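Local coordinates for protein interferon gamma (Paralichthys olivaceus, PDB 6F1E) that acts as a homodimeric cytokine that binds interferon gamma receptor 1, and more weakly a related receptor-like protein, and activates macrophages and neutrophils, at residues Gln12-His17 and Arg90-Tyr95; Thr43-Met48 and Lys109-Leu114; Gly50-Tyr55 and Lys98-Leu103. All blocks are in the same frame, centred on the assembly; numbering follows the deposited sequence.

Contact 1 of 3, residues Gln12-His17 and Arg90-Tyr95; sequences QNLLQH and RTDLNY
L14 lies over the methylene of D92 and reaches past it to L93. Its CG sits 3.6 Å from D92 CB, the two side chains sliding by each other in opposite directions, and its CD2 carries on to L93 CD2 at 3.5 Å. That second meeting is methyl against methyl. L93 does not start out facing segment 12-17; its CG stands beside the backbone N (chi1 -69°), and from there the CD2 branch comes nearer. On the N13 side of L14, D92 OD2 lies 3.5 Å from N13 CB, a van der Waals contact, and no hydrogen bond crosses between the segments. The centre is thus L14 against the D92 methylene, extended by L93; the D92 carboxylate turns to N13, on the exposed side.

The backbones agree with this reading: L14 and D92 have the nearest CA atoms, 6.8 Å apart, and the short axes approach to 9.9 Å at 128° between their N-to-C directions. L93 also touches M62 and L63 of helix 41-64, while L14 packs on L136 of the second subunit. Helix 5-17 laid obliquely across helix 89-107, with the partner chain packing against it, fits the intertwined all-helical dimer of the type II interferons.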
ATOM      1  N   GLN A  12      -8.303 -20.497 -19.446  1.00 66.68           N
ATOM      2  CA  GLN A  12      -9.489 -21.337 -19.646  1.00 68.06           C
ATOM      3  C   GLN A  12      -9.294 -22.750 -19.082  1.00 64.56           C
ATOM      4  O   GLN A  12     -10.121 -23.192 -18.297  1.00 74.01           O
ATOM      5  CB  GLN A  12      -9.898 -21.389 -21.116  1.00 70.58           C
ATOM      6  CG  GLN A  12     -10.178 -20.029 -21.779  1.00 75.45           C
ATOM      7  CD  GLN A  12     -10.927 -19.055 -20.881  1.00 84.23           C
ATOM      8  OE1 GLN A  12     -10.398 -17.982 -20.547  1.00 95.70           O
ATOM      9  NE2 GLN A  12     -12.158 -19.429 -20.465  1.00 73.34           N
ATOM     10  N   ASN A  13      -8.181 -23.417 -19.404  1.00 64.54           N
ATOM     11  CA  ASN A  13      -7.917 -24.766 -18.866  1.00 71.36           C
ATOM     12  C   ASN A  13      -7.938 -24.710 -17.360  1.00 62.24           C
ATOM     13  O   ASN A  13      -8.490 -25.585 -16.705  1.00 69.37           O
ATOM     14  CB  ASN A  13      -6.557 -25.369 -19.289  1.00 85.86           C
ATOM     15  CG  ASN A  13      -6.368 -25.454 -20.804  1.00 99.11           C
ATOM     16  OD1 ASN A  13      -7.171 -24.946 -21.601  1.00105.45           O
ATOM     17  ND2 ASN A  13      -5.262 -26.077 -21.207  1.00109.44           N
ATOM     18  N   LEU A  14      -7.327 -23.683 -16.795  1.00 63.25           N
ATOM     19  CA  LEU A  14      -7.327 -23.544 -15.328  1.00 64.73           C
ATOM     20  C   LEU A  14      -8.721 -23.436 -14.706  1.00 62.51           C
ATOM     21  O   LEU A  14      -8.988 -23.988 -13.611  1.00 55.84           O
ATOM     22  CB  LEU A  14      -6.475 -22.365 -14.910  1.00 61.48           C
ATOM     23  CG  LEU A  14      -5.009 -22.766 -14.959  1.00 66.18           C
ATOM     24  CD1 LEU A  14      -4.193 -21.505 -15.187  1.00 75.83           C
ATOM     25  CD2 LEU A  14      -4.592 -23.501 -13.683  1.00 62.87           C
ATOM     26  N   LEU A  15      -9.601 -22.732 -15.408  1.00 59.74           N
ATOM     27  CA  LEU A  15     -10.948 -22.511 -14.909  1.00 68.74           C
ATOM     28  C   LEU A  15     -11.759 -23.807 -14.813  1.00 73.74           C
ATOM     29  O   LEU A  15     -12.692 -23.895 -14.015  1.00 73.02           O
ATOM     30  CB  LEU A  15     -11.651 -21.442 -15.750  1.00 69.59           C
ATOM     31  CG  LEU A  15     -11.114 -20.023 -15.485  1.00 64.45           C
ATOM     32  CD1 LEU A  15     -11.475 -19.075 -16.628  1.00 61.05           C
ATOM     33  CD2 LEU A  15     -11.593 -19.506 -14.129  1.00 61.11           C
ATOM     34  N   GLN A  16     -11.383 -24.821 -15.591  1.00 77.41           N
ATOM     35  CA  GLN A  16     -11.940 -26.166 -15.395  1.00 82.11           C
ATOM     36  C   GLN A  16     -11.737 -26.708 -13.959  1.00 73.12           C
ATOM     37  O   GLN A  16     -12.696 -27.139 -13.348  1.00 82.34           O
ATOM     38  CB  GLN A  16     -11.408 -27.168 -16.448  1.00 93.78           C
ATOM     39  CG  GLN A  16     -12.334 -27.395 -17.648  1.00104.52           C
ATOM     40  CD  GLN A  16     -12.430 -26.204 -18.585  1.00 98.64           C
ATOM     41  OE1 GLN A  16     -11.640 -26.086 -19.520  1.00 92.07           O
ATOM     42  NE2 GLN A  16     -13.418 -25.331 -18.357  1.00 91.00           N
ATOM     43  N   HIS A  17     -10.519 -26.668 -13.419  1.00 68.75           N
ATOM     44  CA  HIS A  17     -10.277 -27.138 -12.042  1.00 67.53           C
ATOM     45  C   HIS A  17     -10.861 -26.150 -11.046  1.00 72.09           C
ATOM     46  O   HIS A  17     -11.253 -26.550  -9.954  1.00 72.96           O
ATOM     47  CB  HIS A  17      -8.764 -27.325 -11.772  1.00 72.74           C
ATOM     48  CG  HIS A  17      -8.409 -27.701 -10.350  1.00 79.13           C
ATOM     49  ND1 HIS A  17      -8.197 -29.004  -9.952  1.00 82.80           N
ATOM     50  CD2 HIS A  17      -8.177 -26.938  -9.250  1.00 86.36           C
ATOM     51  CE1 HIS A  17      -7.883 -29.029  -8.665  1.00 89.31           C
ATOM     52  NE2 HIS A  17      -7.857 -27.787  -8.215  1.00 81.21           N
ATOM     53  N   ARG A  90      -0.694 -27.742 -12.278  1.00 74.36           N
ATOM     54  CA  ARG A  90       0.585 -27.216 -11.753  1.00 73.97           C
ATOM     55  C   ARG A  90       1.473 -26.491 -12.793  1.00 73.77           C
ATOM     56  O   ARG A  90       2.135 -25.499 -12.493  1.00 67.84           O
ATOM     57  CB  ARG A  90       1.383 -28.342 -11.098  1.00 76.87           C
ATOM     58  CG  ARG A  90       2.660 -27.856 -10.413  1.00 90.38           C
ATOM     59  CD  ARG A  90       3.265 -28.882  -9.467  1.00 89.79           C
ATOM     60  NE  ARG A  90       3.461 -28.322  -8.124  1.00 86.46           N
ATOM     61  CZ  ARG A  90       2.807 -28.694  -7.015  1.00 90.60           C
ATOM     62  NH1 ARG A  90       3.100 -28.088  -5.855  1.00 88.17           N
ATOM     63  NH2 ARG A  90       1.871 -29.663  -7.032  1.00 86.54           N
ATOM     64  N   THR A  91       1.512 -27.002 -14.011  1.00 73.69           N
ATOM     65  CA  THR A  91       2.296 -26.342 -15.047  1.00 81.59           C
ATOM     66  C   THR A  91       1.524 -25.137 -15.599  1.00 75.46           C
ATOM     67  O   THR A  91       2.138 -24.129 -15.951  1.00 73.65           O
ATOM     68  CB  THR A  91       2.776 -27.321 -16.169  1.00 78.57           C
ATOM     69  OG1 THR A  91       1.806 -28.330 -16.370  1.00 70.31           O
ATOM     70  CG2 THR A  91       4.077 -28.020 -15.753  1.00 89.55           C
ATOM     71  N   ASP A  92       0.199 -25.242 -15.678  1.00 70.66           N
ATOM     72  CA  ASP A  92      -0.619 -24.104 -16.082  1.00 69.71           C
ATOM     73  C   ASP A  92      -0.471 -22.989 -15.032  1.00 65.05           C
ATOM     74  O   ASP A  92      -0.272 -21.843 -15.407  1.00 62.80           O
ATOM     75  CB  ASP A  92      -2.092 -24.494 -16.296  1.00 73.27           C
ATOM     76  CG  ASP A  92      -2.356 -25.148 -17.663  1.00 79.89           C
ATOM     77  OD1 ASP A  92      -1.543 -24.968 -18.605  1.00 71.50           O
ATOM     78  OD2 ASP A  92      -3.416 -25.816 -17.806  1.00 89.85           O
ATOM     79  N   LEU A  93      -0.506 -23.319 -13.738  1.00 57.10           N
ATOM     80  CA  LEU A  93      -0.283 -22.300 -12.701  1.00 62.08           C
ATOM     81  C   LEU A  93       1.136 -21.731 -12.835  1.00 61.94           C
ATOM     82  O   LEU A  93       1.314 -20.516 -12.928  1.00 63.75           O
ATOM     83  CB  LEU A  93      -0.479 -22.856 -11.269  1.00 60.38           C
ATOM     84  CG  LEU A  93      -1.869 -23.265 -10.743  1.00 63.71           C
ATOM     85  CD1 LEU A  93      -1.819 -23.687  -9.276  1.00 63.87           C
ATOM     86  CD2 LEU A  93      -2.870 -22.133 -10.904  1.00 68.38           C
ATOM     87  N   ASN A  94       2.138 -22.609 -12.873  1.00 62.26           N
ATOM     88  CA  ASN A  94       3.528 -22.166 -12.942  1.00 58.74           C
ATOM     89  C   ASN A  94       3.728 -21.310 -14.164  1.00 53.34           C
ATOM     90  O   ASN A  94       4.390 -20.305 -14.079  1.00 51.74           O
ATOM     91  CB  ASN A  94       4.532 -23.332 -12.843  1.00 65.10           C
ATOM     92  CG  ASN A  94       4.754 -23.802 -11.379  1.00 72.20           C
ATOM     93  OD1 ASN A  94       4.636 -24.981 -11.068  1.00 71.03           O
ATOM     94  ND2 ASN A  94       5.081 -22.863 -10.487  1.00 75.73           N
ATOM     95  N   TYR A  95       3.074 -21.620 -15.276  1.00 51.48           N
ATOM     96  CA  TYR A  95       3.237 -20.769 -16.463  1.00 54.67           C
ATOM     97  C   TYR A  95       2.667 -19.368 -16.196  1.00 57.38           C
ATOM     98  O   TYR A  95       3.282 -18.349 -16.548  1.00 65.08           O
ATOM     99  CB  TYR A  95       2.647 -21.406 -17.736  1.00 51.23           C
ATOM    100  CG  TYR A  95       2.572 -20.439 -18.917  1.00 52.24           C
ATOM    101  CD1 TYR A  95       3.650 -20.233 -19.778  1.00 53.62           C
ATOM    102  CD2 TYR A  95       1.405 -19.724 -19.159  1.00 53.78           C
ATOM    103  CE1 TYR A  95       3.549 -19.339 -20.858  1.00 55.04           C
ATOM    104  CE2 TYR A  95       1.288 -18.835 -20.221  1.00 49.41           C
ATOM    105  CZ  TYR A  95       2.347 -18.630 -21.055  1.00 55.00           C
ATOM    106  OH  TYR A  95       2.151 -17.700 -22.067  1.00 60.60           O
TER

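Contact 2 of 3, residues Thr43-Met48 and Lys109-Leu114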
ATOM      1  N   THR A  43      -0.575   6.904 -11.298  1.00 68.38           N
ATOM      2  CA  THR A  43      -1.526   6.208 -10.422  1.00 68.21           C
ATOM      3  C   THR A  43      -1.883   4.812 -10.975  1.00 64.49           C
ATOM      4  O   THR A  43      -1.950   3.832 -10.225  1.00 63.47           O
ATOM      5  CB  THR A  43      -2.840   7.013 -10.303  1.00 70.87           C
ATOM      6  OG1 THR A  43      -2.543   8.401 -10.262  1.00 74.70           O
ATOM      7  CG2 THR A  43      -3.591   6.664  -9.068  1.00 76.05           C
ATOM      8  N   LYS A  44      -2.137   4.746 -12.284  1.00 61.45           N
ATOM      9  CA  LYS A  44      -2.526   3.513 -12.950  1.00 59.30           C
ATOM     10  C   LYS A  44      -1.384   2.523 -12.872  1.00 58.85           C
ATOM     11  O   LYS A  44      -1.576   1.371 -12.489  1.00 63.52           O
ATOM     12  CB  LYS A  44      -2.899   3.773 -14.405  1.00 65.61           C
ATOM     13  CG  LYS A  44      -4.309   4.313 -14.624  1.00 66.79           C
ATOM     14  CD  LYS A  44      -4.403   5.136 -15.906  1.00 74.06           C
ATOM     15  CE  LYS A  44      -5.803   5.135 -16.522  1.00 89.37           C
ATOM     16  NZ  LYS A  44      -6.238   6.485 -17.017  1.00 93.41           N
ATOM     17  N   MET A  45      -0.183   2.972 -13.196  1.00 58.05           N
ATOM     18  CA  MET A  45       0.976   2.088 -13.127  1.00 60.91           C
ATOM     19  C   MET A  45       1.191   1.528 -11.732  1.00 58.66           C
ATOM     20  O   MET A  45       1.599   0.384 -11.565  1.00 63.89           O
ATOM     21  CB  MET A  45       2.241   2.795 -13.616  1.00 65.52           C
ATOM     22  CG  MET A  45       2.350   2.892 -15.133  1.00 71.60           C
ATOM     23  SD  MET A  45       2.657   1.308 -15.960  1.00 80.41           S
ATOM     24  CE  MET A  45       4.302   0.878 -15.395  1.00 87.32           C
ATOM     25  N   LEU A  46       0.905   2.331 -10.726  1.00 58.26           N
ATOM     26  CA  LEU A  46       1.189   1.942  -9.354  1.00 60.41           C
ATOM     27  C   LEU A  46       0.153   0.921  -8.878  1.00 58.95           C
ATOM     28  O   LEU A  46       0.484  -0.124  -8.264  1.00 51.95           O
ATOM     29  CB  LEU A  46       1.191   3.190  -8.466  1.00 60.10           C
ATOM     30  CG  LEU A  46       1.658   3.004  -7.023  1.00 70.68           C
ATOM     31  CD1 LEU A  46       2.724   1.939  -6.801  1.00 71.66           C
ATOM     32  CD2 LEU A  46       2.186   4.340  -6.559  1.00 79.96           C
ATOM     33  N   PHE A  47      -1.109   1.229  -9.166  1.00 55.84           N
ATOM     34  CA  PHE A  47      -2.169   0.351  -8.779  1.00 56.56           C
ATOM     35  C   PHE A  47      -1.985  -0.997  -9.504  1.00 57.33           C
ATOM     36  O   PHE A  47      -2.012  -2.066  -8.854  1.00 57.54           O
ATOM     37  CB  PHE A  47      -3.538   0.983  -9.053  1.00 57.96           C
ATOM     38  CG  PHE A  47      -4.676   0.116  -8.595  1.00 61.39           C
ATOM     39  CD1 PHE A  47      -4.938  -0.030  -7.243  1.00 60.31           C
ATOM     40  CD2 PHE A  47      -5.416  -0.644  -9.515  1.00 62.15           C
ATOM     41  CE1 PHE A  47      -5.947  -0.875  -6.807  1.00 59.26           C
ATOM     42  CE2 PHE A  47      -6.414  -1.488  -9.085  1.00 58.87           C
ATOM     43  CZ  PHE A  47      -6.686  -1.594  -7.719  1.00 60.51           C
ATOM     44  N   MET A  48      -1.753  -0.939 -10.822  1.00 57.07           N
ATOM     45  CA  MET A  48      -1.512  -2.150 -11.639  1.00 56.57           C
ATOM     46  C   MET A  48      -0.346  -2.986 -11.163  1.00 53.19           C
ATOM     47  O   MET A  48      -0.427  -4.224 -11.183  1.00 49.48           O
ATOM     48  CB  MET A  48      -1.261  -1.834 -13.112  1.00 61.32           C
ATOM     49  CG  MET A  48      -2.343  -2.243 -14.093  1.00 72.59           C
ATOM     50  SD  MET A  48      -3.219  -3.803 -13.773  1.00 77.51           S
ATOM     51  CE  MET A  48      -4.683  -2.956 -13.165  1.00 70.13           C
ATOM     52  N   LYS A 109       9.345  -1.982 -12.101  1.00 78.27           N
ATOM     53  CA  LYS A 109      10.488  -2.044 -11.138  1.00 85.62           C
ATOM     54  C   LYS A 109      10.373  -0.896 -10.153  1.00 73.90           C
ATOM     55  O   LYS A 109      10.510  -1.080  -8.946  1.00 63.44           O
ATOM     56  CB  LYS A 109      11.891  -1.925 -11.820  1.00102.11           C
ATOM     57  CG  LYS A 109      12.635  -3.190 -12.294  1.00114.47           C
ATOM     58  CD  LYS A 109      12.326  -4.495 -11.547  1.00121.80           C
ATOM     59  CE  LYS A 109      12.615  -4.484 -10.047  1.00120.52           C
ATOM     60  NZ  LYS A 109      11.993  -5.665  -9.376  1.00112.35           N
ATOM     61  N   GLU A 110      10.180   0.285 -10.738  1.00 69.89           N
ATOM     62  CA  GLU A 110       9.966   1.570 -10.064  1.00 70.65           C
ATOM     63  C   GLU A 110       8.766   1.443  -9.118  1.00 72.01           C
ATOM     64  O   GLU A 110       8.825   1.864  -7.957  1.00 67.62           O
ATOM     65  CB  GLU A 110       9.701   2.606 -11.182  1.00 83.51           C
ATOM     66  CG  GLU A 110       9.696   4.096 -10.867  1.00 94.92           C
ATOM     67  CD  GLU A 110       9.768   4.935 -12.154  1.00103.63           C
ATOM     68  OE1 GLU A 110      10.824   4.898 -12.818  1.00117.06           O
ATOM     69  OE2 GLU A 110       8.783   5.616 -12.529  1.00 97.55           O
ATOM     70  N   GLN A 111       7.706   0.795  -9.613  1.00 65.91           N
ATOM     71  CA  GLN A 111       6.460   0.695  -8.897  1.00 57.97           C
ATOM     72  C   GLN A 111       6.587  -0.311  -7.762  1.00 64.81           C
ATOM     73  O   GLN A 111       6.107  -0.064  -6.666  1.00 75.65           O
ATOM     74  CB  GLN A 111       5.338   0.315  -9.826  1.00 53.58           C
ATOM     75  CG  GLN A 111       4.914   1.416 -10.790  1.00 59.41           C
ATOM     76  CD  GLN A 111       5.835   1.626 -11.987  1.00 59.00           C
ATOM     77  OE1 GLN A 111       6.734   0.829 -12.261  1.00 70.06           O
ATOM     78  NE2 GLN A 111       5.607   2.708 -12.707  1.00 53.27           N
ATOM     79  N   SER A 112       7.220  -1.447  -8.018  1.00 62.19           N
ATOM     80  CA  SER A 112       7.482  -2.428  -6.961  1.00 63.93           C
ATOM     81  C   SER A 112       8.281  -1.847  -5.786  1.00 67.19           C
ATOM     82  O   SER A 112       8.081  -2.260  -4.623  1.00 62.01           O
ATOM     83  CB  SER A 112       8.254  -3.634  -7.527  1.00 67.93           C
ATOM     84  OG  SER A 112       7.398  -4.514  -8.219  1.00 64.72           O
ATOM     85  N   LYS A 113       9.187  -0.918  -6.112  1.00 62.71           N
ATOM     86  CA  LYS A 113      10.092  -0.289  -5.145  1.00 71.16           C
ATOM     87  C   LYS A 113       9.275   0.535  -4.158  1.00 68.66           C
ATOM     88  O   LYS A 113       9.376   0.346  -2.933  1.00 67.91           O
ATOM     89  CB  LYS A 113      11.107   0.620  -5.881  1.00 79.96           C
ATOM     90  CG  LYS A 113      12.446   0.855  -5.180  1.00 95.16           C
ATOM     91  CD  LYS A 113      13.462   1.515  -6.133  1.00108.38           C
ATOM     92  CE  LYS A 113      14.091   0.528  -7.136  1.00110.45           C
ATOM     93  NZ  LYS A 113      14.303   1.090  -8.506  1.00101.26           N
ATOM     94  N   LEU A 114       8.445   1.416  -4.726  1.00 66.29           N
ATOM     95  CA  LEU A 114       7.524   2.267  -3.972  1.00 66.37           C
ATOM     96  C   LEU A 114       6.599   1.420  -3.158  1.00 60.19           C
ATOM     97  O   LEU A 114       6.531   1.576  -1.950  1.00 65.84           O
ATOM     98  CB  LEU A 114       6.702   3.200  -4.883  1.00 66.37           C
ATOM     99  CG  LEU A 114       5.715   4.185  -4.210  1.00 72.76           C
ATOM    100  CD1 LEU A 114       6.227   4.839  -2.942  1.00 73.87           C
ATOM    101  CD2 LEU A 114       5.319   5.291  -5.179  1.00 71.15           C
TER
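Two helices of the all-helical interferon gamma fold cross here, the start of helix 41-64 and the start of helix 109-122, and a buried glutamine fills the crossing. The short axes come within 9.1 Å at 69° between their directions, far from an aligned pair. At the point of nearest backbone approach the CA atoms of L46 and Q111 are only 5.4 Å apart.

Q111 has the largest share of the contact. Its chain bends at chi2 (77°), which folds the amide back against M45. The CG methylene lies 3.6 Å from M45 O, and NE2 comes 3.5 Å from M45 CB and equally near to M45 CE. M45 is itself bent at both chi2 and chi3, and this curl brings its terminal methyl round to the amide, so that CB and CE both touch the same nitrogen. These are van der Waals contacts; no hydrogen bond joins the two segments.

L46 adds one apolar pair: its CD2 meets L114 CD2 at 3.6 Å, the two leucine side chains crossing at about a right angle. Its CD1 rests against the backbone of the opposing helix, 3.9 Å from Q111 O.

F108, between helix 89-107 and helix 109-122, touches M45 from the same chain. From the second subunit, helix 41-64 brings L46 against its own counterpart here, and helix 139-149 brings L149 against M45, which places the crossing of helices 41-64 and 109-122 at the dimer interface.

Contact 3 of 3, residues Gly50-Tyr55 and Lys98-Leu103; sequences GVLETY and KKVQEL
L52 meets V100 first with its CB, which lies 4.1 Å from V100 CG1. Beyond it, CG stands beside the backbone N (chi1 -66°), and the isopropyl group forks between two residues of segment 98-103. CD2 stays with V100 CG1 at 4.0 Å; CD1 reaches L103 CG at 4.2 Å, where the leucine side chains cross at about a right angle. The same V100 methyl also presses on the backbone, 3.5 Å from L52 O. V100 directs CG1 anti to its own N (chi1 176°), and Y55 CB, at 4.5 Å, lies at the margin of that methyl.

The short axes run 145° apart, closer to antiparallel than to parallel, with 9.6 Å between them. Y55 turns its far end elsewhere: its ring meets F32, and its OH is hydrogen-bonded to A135 O of the second subunit. Also on that subunit, A146 packs on L52 and Y143 on L103.

Side chain meets side chain only through carbon; the one polar atom touched is the backbone L52 O, by a methyl. This chemistry is consistent with cohesion from dispersion and the burial of L52 and V100, so that the fit rests on shape and not on directed bonds.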
ATOM      1  N   GLY A  50       0.583  -3.102  -8.141  1.00 51.39           N
ATOM      2  CA  GLY A  50       0.023  -3.710  -6.946  1.00 49.98           C
ATOM      3  C   GLY A  50      -0.817  -4.938  -7.206  1.00 53.09           C
ATOM      4  O   GLY A  50      -0.722  -5.940  -6.456  1.00 55.12           O
ATOM      5  N   VAL A  51      -1.662  -4.855  -8.235  1.00 50.26           N
ATOM      6  CA  VAL A  51      -2.467  -6.024  -8.696  1.00 50.09           C
ATOM      7  C   VAL A  51      -1.560  -7.196  -9.134  1.00 48.06           C
ATOM      8  O   VAL A  51      -1.805  -8.350  -8.799  1.00 48.15           O
ATOM      9  CB  VAL A  51      -3.374  -5.649  -9.909  1.00 50.10           C
ATOM     10  CG1 VAL A  51      -4.036  -6.896 -10.523  1.00 49.30           C
ATOM     11  CG2 VAL A  51      -4.420  -4.612  -9.534  1.00 48.37           C
ATOM     12  N   LEU A  52      -0.528  -6.902  -9.915  1.00 49.65           N
ATOM     13  CA  LEU A  52       0.382  -7.952 -10.374  1.00 53.03           C
ATOM     14  C   LEU A  52       1.094  -8.618  -9.180  1.00 47.45           C
ATOM     15  O   LEU A  52       1.210  -9.855  -9.156  1.00 46.86           O
ATOM     16  CB  LEU A  52       1.384  -7.415 -11.413  1.00 52.99           C
ATOM     17  CG  LEU A  52       0.807  -6.963 -12.772  1.00 52.85           C
ATOM     18  CD1 LEU A  52       1.858  -6.225 -13.611  1.00 52.96           C
ATOM     19  CD2 LEU A  52       0.293  -8.151 -13.559  1.00 53.06           C
ATOM     20  N   GLU A  53       1.488  -7.818  -8.181  1.00 49.06           N
ATOM     21  CA  GLU A  53       2.042  -8.343  -6.912  1.00 54.42           C
ATOM     22  C   GLU A  53       1.073  -9.243  -6.147  1.00 57.94           C
ATOM     23  O   GLU A  53       1.468 -10.280  -5.585  1.00 63.47           O
ATOM     24  CB  GLU A  53       2.505  -7.224  -6.021  1.00 61.91           C
ATOM     25  CG  GLU A  53       2.982  -7.674  -4.629  1.00 76.27           C
ATOM     26  CD  GLU A  53       3.851  -6.624  -3.909  1.00 87.73           C
ATOM     27  OE1 GLU A  53       4.238  -5.577  -4.508  1.00 87.85           O
ATOM     28  OE2 GLU A  53       4.165  -6.861  -2.723  1.00 98.09           O
ATOM     29  N   THR A  54      -0.191  -8.854  -6.155  1.00 56.59           N
ATOM     30  CA  THR A  54      -1.238  -9.621  -5.506  1.00 58.29           C
ATOM     31  C   THR A  54      -1.435 -10.974  -6.181  1.00 55.51           C
ATOM     32  O   THR A  54      -1.573 -11.998  -5.520  1.00 51.26           O
ATOM     33  CB  THR A  54      -2.545  -8.799  -5.494  1.00 59.65           C
ATOM     34  OG1 THR A  54      -2.281  -7.545  -4.862  1.00 62.56           O
ATOM     35  CG2 THR A  54      -3.634  -9.506  -4.730  1.00 60.10           C
ATOM     36  N   TYR A  55      -1.455 -10.964  -7.506  1.00 57.07           N
ATOM     37  CA  TYR A  55      -1.598 -12.213  -8.291  1.00 57.23           C
ATOM     38  C   TYR A  55      -0.444 -13.168  -8.074  1.00 53.16           C
ATOM     39  O   TYR A  55      -0.609 -14.371  -8.075  1.00 53.87           O
ATOM     40  CB  TYR A  55      -1.686 -11.916  -9.789  1.00 51.85           C
ATOM     41  CG  TYR A  55      -3.090 -11.749 -10.289  1.00 52.03           C
ATOM     42  CD1 TYR A  55      -3.953 -12.844 -10.351  1.00 48.01           C
ATOM     43  CD2 TYR A  55      -3.552 -10.505 -10.750  1.00 53.20           C
ATOM     44  CE1 TYR A  55      -5.245 -12.707 -10.851  1.00 51.08           C
ATOM     45  CE2 TYR A  55      -4.843 -10.355 -11.248  1.00 53.74           C
ATOM     46  CZ  TYR A  55      -5.691 -11.463 -11.302  1.00 52.34           C
ATOM     47  OH  TYR A  55      -6.983 -11.328 -11.779  1.00 43.64           O
ATOM     48  N   LYS A  98       4.882 -17.364 -13.948  1.00 52.88           N
ATOM     49  CA  LYS A  98       6.061 -16.873 -14.692  1.00 55.61           C
ATOM     50  C   LYS A  98       5.738 -15.622 -15.492  1.00 55.21           C
ATOM     51  O   LYS A  98       6.445 -14.637 -15.403  1.00 56.93           O
ATOM     52  CB  LYS A  98       6.588 -17.955 -15.647  1.00 56.74           C
ATOM     53  CG  LYS A  98       7.680 -17.481 -16.576  1.00 60.42           C
ATOM     54  CD  LYS A  98       8.183 -18.597 -17.479  1.00 67.53           C
ATOM     55  CE  LYS A  98       7.404 -18.655 -18.797  1.00 76.70           C
ATOM     56  NZ  LYS A  98       8.200 -19.258 -19.910  1.00 81.67           N
ATOM     57  N   LYS A  99       4.664 -15.647 -16.275  1.00 52.43           N
ATOM     58  CA  LYS A  99       4.369 -14.490 -17.112  1.00 52.03           C
ATOM     59  C   LYS A  99       4.114 -13.223 -16.278  1.00 54.36           C
ATOM     60  O   LYS A  99       4.440 -12.126 -16.731  1.00 56.80           O
ATOM     61  CB  LYS A  99       3.193 -14.765 -18.075  1.00 56.70           C
ATOM     62  CG  LYS A  99       3.375 -15.911 -19.078  1.00 58.57           C
ATOM     63  CD  LYS A  99       4.641 -15.840 -19.964  1.00 61.86           C
ATOM     64  CE  LYS A  99       4.615 -14.750 -21.034  1.00 65.02           C
ATOM     65  NZ  LYS A  99       6.000 -14.378 -21.491  1.00 68.73           N
ATOM     66  N   VAL A 100       3.547 -13.375 -15.073  1.00 55.41           N
ATOM     67  CA  VAL A 100       3.273 -12.236 -14.188  1.00 51.59           C
ATOM     68  C   VAL A 100       4.576 -11.735 -13.570  1.00 50.10           C
ATOM     69  O   VAL A 100       4.868 -10.553 -13.643  1.00 48.67           O
ATOM     70  CB  VAL A 100       2.284 -12.596 -13.057  1.00 57.86           C
ATOM     71  CG1 VAL A 100       2.097 -11.410 -12.112  1.00 56.98           C
ATOM     72  CG2 VAL A 100       0.929 -13.037 -13.616  1.00 58.90           C
ATOM     73  N   GLN A 101       5.361 -12.631 -12.980  1.00 48.80           N
ATOM     74  CA  GLN A 101       6.695 -12.279 -12.508  1.00 50.33           C
ATOM     75  C   GLN A 101       7.485 -11.514 -13.563  1.00 54.78           C
ATOM     76  O   GLN A 101       8.011 -10.422 -13.296  1.00 59.36           O
ATOM     77  CB  GLN A 101       7.460 -13.513 -12.126  1.00 53.53           C
ATOM     78  CG  GLN A 101       6.956 -14.116 -10.835  1.00 65.24           C
ATOM     79  CD  GLN A 101       7.616 -15.438 -10.481  1.00 77.62           C
ATOM     80  OE1 GLN A 101       7.899 -16.281 -11.356  1.00 78.76           O
ATOM     81  NE2 GLN A 101       7.850 -15.639  -9.183  1.00 79.09           N
ATOM     82  N   GLU A 102       7.541 -12.070 -14.766  1.00 53.01           N
ATOM     83  CA  GLU A 102       8.302 -11.438 -15.864  1.00 56.81           C
ATOM     84  C   GLU A 102       7.790 -10.029 -16.208  1.00 51.01           C
ATOM     85  O   GLU A 102       8.589  -9.115 -16.456  1.00 53.04           O
ATOM     86  CB  GLU A 102       8.299 -12.321 -17.140  1.00 54.87           C
ATOM     87  CG  GLU A 102       9.052 -13.643 -16.971  1.00 53.85           C
ATOM     88  CD  GLU A 102       8.899 -14.575 -18.171  1.00 60.43           C
ATOM     89  OE1 GLU A 102       8.144 -14.229 -19.154  1.00 54.48           O
ATOM     90  OE2 GLU A 102       9.558 -15.657 -18.115  1.00 59.34           O
ATOM     91  N   LEU A 103       6.475  -9.848 -16.227  1.00 46.79           N
ATOM     92  CA  LEU A 103       5.918  -8.538 -16.577  1.00 49.86           C
ATOM     93  C   LEU A 103       6.256  -7.513 -15.470  1.00 51.42           C
ATOM     94  O   LEU A 103       6.616  -6.348 -15.732  1.00 54.71           O
ATOM     95  CB  LEU A 103       4.411  -8.645 -16.797  1.00 46.34           C
ATOM     96  CG  LEU A 103       3.675  -7.369 -17.212  1.00 48.67           C
ATOM     97  CD1 LEU A 103       4.248  -6.709 -18.447  1.00 55.51           C
ATOM     98  CD2 LEU A 103       2.253  -7.721 -17.522  1.00 49.48           C
TER

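Overall arrangement
From the N terminus, helix 5-17 comes first, and contact 1 closes the longest loop by joining it to helix 89-107, 73 residues on. Helix 41-64 then enters two further pairings: 43-48 with 109-114 in contact 2, and 50-55 with 98-103 in contact 3. The loop of contact 3 lies wholly within that of contact 2, whereas contact 1 crosses both, its segments alternating with theirs. Contacts 1 and 3 share helix 89-107, their centres about 16 Å apart; contacts 2 and 3 share helix 41-64, with about 12 Å between centres. Contacts 1 and 2 do not touch. All three border the second subunit, linking the intrachain helix packing to the dimer.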